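Local coordinates for protein endo-beta-N-acetylglucosaminidase F1 (Bacteroides thetaiotaomicron VPI-5482, PDB 6TCV) that hydrolyses high-mannose N-glycans, probably cutting between the two core N-acetylglucosamines, at residues F436-K439 / P444-Y447. The protein carries 2 engineered substitutions. Numbering follows the deposited sequence.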
loop_
_atom_site.group_PDB
_atom_site.type_symbol
_atom_site.label_atom_id
_atom_site.label_comp_id
_atom_site.label_asym_id
_atom_site.label_seq_id
_atom_site.Cartn_x
_atom_site.Cartn_y
_atom_site.Cartn_z
ATOM N N PHE A 436 9.035 -21.926 -8.639
ATOM C CA PHE A 436 9.474 -21.204 -7.454
ATOM C C PHE A 436 10.818 -20.562 -7.775
ATOM O O PHE A 436 11.451 -20.870 -8.791
ATOM C CB PHE A 436 9.561 -22.133 -6.213
ATOM C CG PHE A 436 10.798 -22.996 -6.176
ATOM C CD1 PHE A 436 10.852 -24.178 -6.917
ATOM C CD2 PHE A 436 11.918 -22.616 -5.432
ATOM C CE1 PHE A 436 11.991 -24.950 -6.915
ATOM C CE2 PHE A 436 13.042 -23.404 -5.452
ATOM C CZ PHE A 436 13.066 -24.528 -6.211
ATOM N N TYR A 437 11.244 -19.676 -6.892
ATOM C CA TYR A 437 12.495 -18.935 -7.023
ATOM C C TYR A 437 13.337 -19.155 -5.777
ATOM O O TYR A 437 12.824 -19.165 -4.657
ATOM C CB TYR A 437 12.221 -17.447 -7.203
ATOM C CG TYR A 437 11.520 -17.156 -8.528
ATOM C CD1 TYR A 437 10.151 -17.291 -8.673
ATOM C CD2 TYR A 437 12.239 -16.703 -9.589
ATOM C CE1 TYR A 437 9.522 -16.995 -9.869
ATOM C CE2 TYR A 437 11.609 -16.400 -10.806
ATOM C CZ TYR A 437 10.251 -16.549 -10.911
ATOM O OH TYR A 437 9.665 -16.230 -12.137
ATOM N N LYS A 438 14.627 -19.271 -6.002
ATOM C CA LYS A 438 15.631 -19.347 -4.955
ATOM C C LYS A 438 16.079 -17.960 -4.533
ATOM O O LYS A 438 16.008 -17.001 -5.295
ATOM C CB LYS A 438 16.840 -20.200 -5.401
ATOM C CG LYS A 438 16.495 -21.648 -5.734
ATOM C CD LYS A 438 17.745 -22.472 -6.019
ATOM C CE LYS A 438 17.325 -23.943 -6.238
ATOM N NZ LYS A 438 18.613 -24.674 -6.339
ATOM N N LYS A 439 16.587 -17.848 -3.316
ATOM C CA LYS A 439 16.999 -16.547 -2.799
ATOM C C LYS A 439 18.022 -15.895 -3.746
ATOM O O LYS A 439 19.000 -16.525 -4.146
ATOM C CB LYS A 439 17.565 -16.707 -1.379
ATOM C CG LYS A 439 18.017 -15.385 -0.720
ATOM C CD LYS A 439 18.533 -15.581 0.694
ATOM C CE LYS A 439 19.082 -14.263 1.242
ATOM N NZ LYS A 439 19.725 -14.482 2.504
ATOM N N PRO A 444 13.494 -18.874 -12.827
ATOM C CA PRO A 444 12.367 -19.701 -12.370
ATOM C C PRO A 444 12.745 -21.177 -12.362
ATOM O O PRO A 444 13.202 -21.714 -13.380
ATOM C CB PRO A 444 11.286 -19.445 -13.433
ATOM C CG PRO A 444 11.783 -18.345 -14.262
ATOM C CD PRO A 444 13.239 -18.210 -14.111
ATOM N N TYR A 445 12.570 -21.826 -11.228
ATOM C CA TYR A 445 12.834 -23.251 -11.051
ATOM C C TYR A 445 11.544 -24.051 -11.006
ATOM O O TYR A 445 10.492 -23.548 -10.617
ATOM C CB TYR A 445 13.633 -23.515 -9.793
ATOM C CG TYR A 445 15.041 -23.002 -9.871
ATOM C CD1 TYR A 445 16.026 -23.708 -10.560
ATOM C CD2 TYR A 445 15.400 -21.793 -9.314
ATOM C CE1 TYR A 445 17.338 -23.220 -10.629
ATOM C CE2 TYR A 445 16.692 -21.334 -9.358
ATOM C CZ TYR A 445 17.635 -22.009 -10.048
ATOM O OH TYR A 445 18.937 -21.529 -10.117
ATOM N N LYS A 446 11.661 -25.342 -11.346
ATOM C CA LYS A 446 10.478 -26.195 -11.409
ATOM C C LYS A 446 10.091 -26.646 -10.002
ATOM O O LYS A 446 10.916 -27.162 -9.247
ATOM C CB LYS A 446 10.804 -27.442 -12.225
ATOM C CG LYS A 446 9.573 -28.260 -12.544
ATOM C CD LYS A 446 9.935 -29.463 -13.471
ATOM C CE LYS A 446 8.794 -30.442 -13.617
ATOM N NZ LYS A 446 8.799 -30.954 -15.059
ATOM N N TYR A 447 8.814 -26.405 -9.645
ATOM C CA TYR A 447 8.235 -26.869 -8.388
ATOM C C TYR A 447 7.473 -28.150 -8.626
ATOM O O TYR A 447 6.609 -28.162 -9.516
ATOM C CB TYR A 447 7.310 -25.795 -7.789
ATOM C CG TYR A 447 6.764 -26.266 -6.466
ATOM C CD1 TYR A 447 7.442 -26.017 -5.304
ATOM C CD2 TYR A 447 5.592 -27.014 -6.411
ATOM C CE1 TYR A 447 7.002 -26.558 -4.083
ATOM C CE2 TYR A 447 5.155 -27.532 -5.198
ATOM C CZ TYR A 447 5.856 -27.276 -4.056
ATOM O OH TYR A 447 5.409 -27.823 -2.856
HETATM O O HOH W 1 20.503 -23.396 -8.696
#
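Phe436 and Tyr445 form the antiparallel hydrogen-bonded pair of a β-hairpin near the C-terminus, built from strands 435-436 and 445-446 and tied to the rest of the chain where Tyr437 N bonds Asn183 OD1. Tyr445 N donates to Phe436 O (2.8 Å), and Phe436 N returns a bond to Tyr445 O (2.9 Å). The packing is tight around the buried Phe436 ring: with chi1 at 79°, CG sits between its own N and carbonyl carbon, bringing one ring face under Tyr445 CB, a CH-pi contact with CE1 3.6 Å from that CB. Lys446 O lies in the ring plane at the edge, 3.4 Å from CE1. Beyond the bridge, in the proline conformer described, Pro444 CA sits over one face of the buried Tyr437 ring; an alanine at Tyr437 would probably leave the proline without this aromatic platform and open a gap beside Leu182. The solvent side is looser. Lys438 runs extended across the Tyr445 ring, CE over its centre, and NZ stands 4.8 Å from the centroid in a cation-pi contact. A water donates to Tyr445 OH, which also hydrogen-bonds Asp441, and accepts a longer bond from NZ. Paired amides and aromatic faces thus hold the two strands together, while the exposed ammonium is probably shared between ring face and solvent.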